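Toxin protein (Yersinia entomophaga, PDB 6AQK) probably acts as an ADP-ribosyltransferase toxin, the C-terminal effector domain of an RHS protein, transferring ADP-ribose from NAD+ to a target in poisoned cells. Local coordinates at residues T102-W116 against L137-P151. Sequence-based numbering, arbitrary orientation.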
loop_
_atom_site.group_PDB
_atom_site.type_symbol
_atom_site.label_atom_id
_atom_site.label_comp_id
_atom_site.label_asym_id
_atom_site.label_seq_id
_atom_site.Cartn_x
_atom_site.Cartn_y
_atom_site.Cartn_z
ATOM N N THR A 102 -10.920 -3.994 5.624
ATOM C CA THR A 102 -10.281 -2.677 5.712
ATOM C C THR A 102 -10.310 -2.033 4.310
ATOM O O THR A 102 -10.788 -2.635 3.331
ATOM C CB THR A 102 -8.869 -2.730 6.203
ATOM O OG1 THR A 102 -8.046 -3.428 5.247
ATOM C CG2 THR A 102 -8.811 -3.318 7.516
ATOM N N PHE A 103 -9.936 -0.750 4.261
ATOM C CA PHE A 103 -10.089 0.072 3.141
ATOM C C PHE A 103 -8.881 0.915 2.988
ATOM O O PHE A 103 -8.254 1.312 3.976
ATOM C CB PHE A 103 -11.343 1.016 3.239
ATOM C CG PHE A 103 -12.590 0.263 3.531
ATOM C CD1 PHE A 103 -12.959 0.027 4.843
ATOM C CD2 PHE A 103 -13.390 -0.181 2.507
ATOM C CE1 PHE A 103 -14.059 -0.774 5.127
ATOM C CE2 PHE A 103 -14.535 -0.944 2.784
ATOM C CZ PHE A 103 -14.857 -1.236 4.107
ATOM N N ARG A 104 -8.549 1.151 1.738
ATOM C CA ARG A 104 -7.439 2.059 1.406
ATOM C C ARG A 104 -7.753 2.990 0.271
ATOM O O ARG A 104 -8.267 2.590 -0.745
ATOM C CB ARG A 104 -6.193 1.220 1.024
ATOM C CG ARG A 104 -4.997 2.088 0.674
ATOM C CD ARG A 104 -3.763 1.205 0.445
ATOM N NE ARG A 104 -2.707 2.018 -0.141
ATOM C CZ ARG A 104 -1.770 2.678 0.531
ATOM N NH1 ARG A 104 -1.645 2.599 1.847
ATOM N NH2 ARG A 104 -0.929 3.397 -0.135
ATOM N N GLY A 105 -7.278 4.258 0.387
ATOM C CA GLY A 105 -7.404 5.240 -0.639
ATOM C C GLY A 105 -6.063 5.445 -1.296
ATOM O O GLY A 105 -5.051 5.472 -0.622
ATOM N N ASP A 106 -6.039 5.454 -2.611
ATOM C CA ASP A 106 -4.825 5.763 -3.407
ATOM C C ASP A 106 -5.176 6.767 -4.524
ATOM O O ASP A 106 -6.283 6.793 -5.103
ATOM C CB ASP A 106 -4.151 4.487 -4.011
ATOM C CG ASP A 106 -3.137 3.795 -3.049
ATOM O OD1 ASP A 106 -2.240 4.498 -2.468
ATOM O OD2 ASP A 106 -3.263 2.562 -2.862
ATOM N N THR A 107 -4.178 7.536 -4.880
ATOM C CA THR A 107 -4.248 8.374 -6.030
ATOM C C THR A 107 -3.945 7.578 -7.309
ATOM O O THR A 107 -3.481 6.410 -7.257
ATOM C CB THR A 107 -3.230 9.535 -5.968
ATOM O OG1 THR A 107 -1.935 9.027 -6.248
ATOM C CG2 THR A 107 -3.272 10.224 -4.604
ATOM N N PRO A 108 -4.172 8.207 -8.480
ATOM C CA PRO A 108 -3.945 7.481 -9.726
ATOM C C PRO A 108 -2.472 7.127 -9.959
ATOM O O PRO A 108 -2.210 6.340 -10.814
ATOM C CB PRO A 108 -4.484 8.450 -10.799
ATOM C CG PRO A 108 -5.608 9.102 -10.092
ATOM C CD PRO A 108 -5.094 9.352 -8.702
ATOM N N VAL A 109 -1.543 7.683 -9.175
ATOM C CA VAL A 109 -0.091 7.304 -9.278
ATOM C C VAL A 109 0.118 5.782 -9.248
ATOM O O VAL A 109 1.110 5.283 -9.810
ATOM C CB VAL A 109 0.760 7.897 -8.115
ATOM C CG1 VAL A 109 2.222 7.465 -8.209
ATOM C CG2 VAL A 109 0.732 9.397 -8.160
ATOM N N ILE A 110 -0.728 5.038 -8.527
ATOM C CA ILE A 110 -0.522 3.612 -8.388
ATOM C C ILE A 110 -0.761 2.812 -9.674
ATOM O O ILE A 110 -0.322 1.683 -9.775
ATOM C CB ILE A 110 -1.317 2.999 -7.159
ATOM C CG1 ILE A 110 -2.815 2.965 -7.406
ATOM C CG2 ILE A 110 -0.903 3.676 -5.828
ATOM C CD1 ILE A 110 -3.538 2.030 -6.480
ATOM N N SER A 111 -1.454 3.395 -10.655
ATOM C CA SER A 111 -1.570 2.774 -11.968
ATOM C C SER A 111 -0.166 2.511 -12.559
ATOM O O SER A 111 0.060 1.501 -13.197
ATOM C CB SER A 111 -2.508 3.610 -12.877
ATOM O OG SER A 111 -2.006 4.925 -13.020
ATOM N N ASN A 112 0.808 3.333 -12.194
ATOM C CA ASN A 112 2.187 3.112 -12.641
ATOM C C ASN A 112 2.824 1.834 -12.030
ATOM O O ASN A 112 3.781 1.340 -12.557
ATOM C CB ASN A 112 3.051 4.401 -12.363
ATOM C CG ASN A 112 2.413 5.714 -12.933
ATOM O OD1 ASN A 112 1.574 5.660 -13.838
ATOM N ND2 ASN A 112 2.797 6.893 -12.378
ATOM N N SER A 113 2.314 1.301 -10.910
ATOM C CA SER A 113 2.833 0.101 -10.283
ATOM C C SER A 113 2.070 -1.145 -10.646
ATOM O O SER A 113 2.539 -2.208 -10.360
ATOM C CB SER A 113 2.764 0.172 -8.747
ATOM O OG SER A 113 3.550 1.192 -8.242
ATOM N N TYR A 114 0.864 -1.013 -11.162
ATOM C CA TYR A 114 -0.026 -2.156 -11.367
ATOM C C TYR A 114 -0.568 -2.067 -12.789
ATOM O O TYR A 114 -1.448 -1.252 -13.091
ATOM C CB TYR A 114 -1.183 -2.110 -10.371
ATOM C CG TYR A 114 -0.763 -2.146 -8.903
ATOM C CD1 TYR A 114 -0.113 -3.262 -8.347
ATOM C CD2 TYR A 114 -1.079 -1.099 -8.068
ATOM C CE1 TYR A 114 0.193 -3.300 -7.018
ATOM C CE2 TYR A 114 -0.725 -1.129 -6.730
ATOM C CZ TYR A 114 -0.067 -2.224 -6.218
ATOM O OH TYR A 114 0.227 -2.183 -4.857
ATOM N N SER A 115 0.019 -2.854 -13.675
ATOM C CA SER A 115 -0.308 -2.746 -15.135
ATOM C C SER A 115 -1.767 -3.130 -15.444
ATOM O O SER A 115 -2.397 -2.589 -16.372
ATOM C CB SER A 115 0.677 -3.604 -15.959
ATOM O OG SER A 115 0.574 -4.968 -15.669
ATOM N N TRP A 116 -2.286 -4.057 -14.651
ATOM C CA TRP A 116 -3.712 -4.486 -14.724
ATOM C C TRP A 116 -4.664 -3.358 -14.367
ATOM O O TRP A 116 -5.724 -3.207 -14.995
ATOM C CB TRP A 116 -3.980 -5.699 -13.859
ATOM C CG TRP A 116 -3.327 -5.684 -12.447
ATOM C CD1 TRP A 116 -2.079 -6.142 -12.121
ATOM C CD2 TRP A 116 -3.890 -5.164 -11.221
ATOM N NE1 TRP A 116 -1.829 -5.950 -10.758
ATOM C CE2 TRP A 116 -2.943 -5.356 -10.200
ATOM C CE3 TRP A 116 -5.121 -4.578 -10.884
ATOM C CZ2 TRP A 116 -3.179 -4.961 -8.898
ATOM C CZ3 TRP A 116 -5.336 -4.187 -9.617
ATOM C CH2 TRP A 116 -4.392 -4.387 -8.620
ATOM N N LEU A 137 -6.132 -12.613 -9.422
ATOM C CA LEU A 137 -4.720 -12.388 -9.591
ATOM C C LEU A 137 -4.089 -12.324 -8.189
ATOM O O LEU A 137 -4.500 -11.514 -7.337
ATOM C CB LEU A 137 -4.525 -11.115 -10.429
ATOM C CG LEU A 137 -3.098 -10.606 -10.618
ATOM C CD1 LEU A 137 -2.344 -11.575 -11.481
ATOM C CD2 LEU A 137 -3.018 -9.187 -11.166
ATOM N N GLU A 138 -3.079 -13.167 -7.948
ATOM C CA GLU A 138 -2.335 -13.119 -6.710
ATOM C C GLU A 138 -1.100 -12.237 -6.895
ATOM O O GLU A 138 -0.360 -12.364 -7.887
ATOM C CB GLU A 138 -1.972 -14.511 -6.200
ATOM C CG GLU A 138 -1.116 -14.482 -4.931
ATOM C CD GLU A 138 -0.943 -15.820 -4.250
ATOM O OE1 GLU A 138 -1.911 -16.617 -4.237
ATOM O OE2 GLU A 138 0.160 -16.055 -3.693
ATOM N N ILE A 139 -0.894 -11.318 -5.947
ATOM C CA ILE A 139 0.255 -10.444 -5.983
ATOM C C ILE A 139 0.913 -10.411 -4.591
ATOM O O ILE A 139 0.267 -10.681 -3.562
ATOM C CB ILE A 139 -0.100 -9.008 -6.470
ATOM C CG1 ILE A 139 -0.973 -8.263 -5.512
ATOM C CG2 ILE A 139 -0.783 -8.972 -7.852
ATOM C CD1 ILE A 139 -0.878 -6.758 -5.713
ATOM N N LYS A 140 2.204 -10.092 -4.576
ATOM C CA LYS A 140 2.922 -9.779 -3.365
ATOM C C LYS A 140 3.056 -8.252 -3.321
ATOM O O LYS A 140 3.556 -7.671 -4.231
ATOM C CB LYS A 140 4.349 -10.371 -3.385
ATOM C CG LYS A 140 4.476 -11.865 -3.280
ATOM C CD LYS A 140 5.974 -12.247 -3.236
ATOM C CE LYS A 140 6.181 -13.766 -3.245
ATOM N NZ LYS A 140 5.194 -14.491 -2.366
ATOM N N SER A 141 2.649 -7.623 -2.235
ATOM C CA SER A 141 2.454 -6.198 -2.243
ATOM C C SER A 141 3.865 -5.595 -2.214
ATOM O O SER A 141 4.751 -6.094 -1.492
ATOM C CB SER A 141 1.653 -5.772 -1.039
ATOM O OG SER A 141 1.681 -4.375 -0.957
ATOM N N PRO A 142 4.088 -4.582 -3.033
ATOM C CA PRO A 142 5.424 -4.031 -3.108
ATOM C C PRO A 142 5.663 -2.905 -2.151
ATOM O O PRO A 142 6.677 -2.162 -2.313
ATOM C CB PRO A 142 5.498 -3.520 -4.562
ATOM C CG PRO A 142 4.130 -3.030 -4.818
ATOM C CD PRO A 142 3.207 -4.009 -4.079
ATOM N N LEU A 143 4.757 -2.689 -1.203
ATOM C CA LEU A 143 4.984 -1.738 -0.078
ATOM C C LEU A 143 4.498 -2.332 1.224
ATOM O O LEU A 143 3.719 -3.345 1.276
ATOM C CB LEU A 143 4.278 -0.390 -0.329
ATOM C CG LEU A 143 2.741 -0.448 -0.318
ATOM C CD1 LEU A 143 2.096 0.893 -0.104
ATOM C CD2 LEU A 143 2.221 -1.097 -1.621
ATOM N N ILE A 144 4.889 -1.664 2.310
ATOM C CA ILE A 144 4.230 -1.814 3.589
ATOM C C ILE A 144 2.930 -0.978 3.498
ATOM O O ILE A 144 2.947 0.253 3.413
ATOM C CB ILE A 144 5.142 -1.290 4.765
ATOM C CG1 ILE A 144 6.369 -2.200 4.872
ATOM C CG2 ILE A 144 4.342 -1.137 6.076
ATOM C CD1 ILE A 144 7.494 -1.712 5.787
ATOM N N MET A 145 1.809 -1.628 3.524
ATOM C CA MET A 145 0.590 -0.971 3.157
ATOM C C MET A 145 -0.303 -0.693 4.369
ATOM O O MET A 145 -0.738 -1.623 5.046
ATOM C CB MET A 145 -0.193 -1.926 2.167
ATOM C CG MET A 145 -1.443 -1.274 1.651
ATOM S SD MET A 145 -2.403 -2.389 0.617
ATOM C CE MET A 145 -1.653 -1.967 -0.903
ATOM N N SER A 146 -0.701 0.581 4.534
ATOM C CA SER A 146 -1.636 0.992 5.550
ATOM C C SER A 146 -3.019 0.947 5.004
ATOM O O SER A 146 -3.215 1.136 3.806
ATOM C CB SER A 146 -1.349 2.404 6.022
ATOM O OG SER A 146 -1.459 3.332 4.931
ATOM N N THR A 147 -3.954 0.637 5.877
ATOM C CA THR A 147 -5.329 0.522 5.510
ATOM C C THR A 147 -6.145 1.079 6.689
ATOM O O THR A 147 -5.603 1.247 7.764
ATOM C CB THR A 147 -5.736 -0.958 5.173
ATOM O OG1 THR A 147 -5.860 -1.760 6.367
ATOM C CG2 THR A 147 -4.738 -1.620 4.153
ATOM N N ALA A 148 -7.409 1.404 6.455
ATOM C CA ALA A 148 -8.271 1.972 7.478
ATOM C C ALA A 148 -9.451 1.037 7.762
ATOM O O ALA A 148 -9.932 0.409 6.864
ATOM C CB ALA A 148 -8.832 3.297 7.050
ATOM N N LYS A 149 -9.906 1.009 9.017
ATOM C CA LYS A 149 -11.124 0.309 9.389
ATOM C C LYS A 149 -12.352 0.950 8.787
ATOM O O LYS A 149 -13.299 0.240 8.473
ATOM C CB LYS A 149 -11.315 0.279 10.890
ATOM C CG LYS A 149 -10.346 -0.661 11.544
ATOM C CD LYS A 149 -10.365 -0.500 13.027
ATOM C CE LYS A 149 -9.238 -1.302 13.662
ATOM N NZ LYS A 149 -9.414 -1.311 15.141
ATOM N N ASP A 150 -12.340 2.259 8.716
ATOM C CA ASP A 150 -13.547 2.993 8.295
ATOM C C ASP A 150 -13.283 3.676 6.979
ATOM O O ASP A 150 -12.346 4.455 6.877
ATOM C CB ASP A 150 -13.877 3.993 9.395
ATOM C CG ASP A 150 -15.215 4.661 9.189
ATOM O OD1 ASP A 150 -15.731 4.721 8.058
ATOM O OD2 ASP A 150 -15.784 5.075 10.185
ATOM N N PRO A 151 -14.088 3.386 5.934
ATOM C CA PRO A 151 -13.818 4.073 4.652
ATOM C C PRO A 151 -14.074 5.597 4.647
ATOM O O PRO A 151 -13.630 6.314 3.730
ATOM C CB PRO A 151 -14.766 3.399 3.680
ATOM C CG PRO A 151 -15.875 2.884 4.523
ATOM C CD PRO A 151 -15.281 2.522 5.848
HETATM O O HOH W 1 1.150 2.515 3.505
HETATM O O HOH W 2 -0.224 -4.368 -3.341
#
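Phe103 and Ala148 form a single antiparallel hydrogen-bonded pair where two strands meet and splay apart, their short segments crossing at 116°. Phe103 N gives its hydrogen to Ala148 O at 2.8 Å, and Ala148 N returns a straighter bond to Phe103 O at 2.6 Å. Side chains carry the join onward where the backbones diverge, a worked example of a brief bridge extended by one long residue. The reach comes from Arg104: with CG anti to the backbone N (chi1 -180°) and the chain extended as far as NE, its NH1 arrives at Ser146 O, 2.9 Å away, with that oxygen in the guanidinium plane. Asp106 takes the same group side-on, OD2 accepting from NE at 2.8 Å and OD1 from NH2, which fixes the guanidinium's rotation. A water held by Ile144 O and Ser146 N adds a weak link to NH1. Apolar groups complete this patch, Met145 CG lying 3.6 Å from Arg104 CD while Leu143 CD1 sits over one guanidinium face.

Aromatic rings are met by aliphatic carbons. Pro151 lies alongside Phe103 and lays CD over the ring face in a CH-pi contact, 3.9 Å from the centroid, while Lys149 O comes to the ring edge. Leu137 CD2 presses on one face of Trp116, 3.5 Å from the centroid of the five-membered ring, and Tyr114 CB backs the opposite face. The Tyr114 ring meets Ile139 CD1 through CE1, and a water bridges its OH to Ser141 OG.

Strands 101-106 and 131-140 are the outermost two of a five-stranded mixed sheet; the contact ties strand 101-106 to strand 145-148, which pairs with strand 184-187 in a small sheet, while strand 131-140 receives the side chains of Tyr114 and Trp116. Strand 161-167 flanks Arg104 through Trp163, whereas Trp116, in the first turn of helix 115-124, rests on Ile195 and Leu198 of strand 192-200.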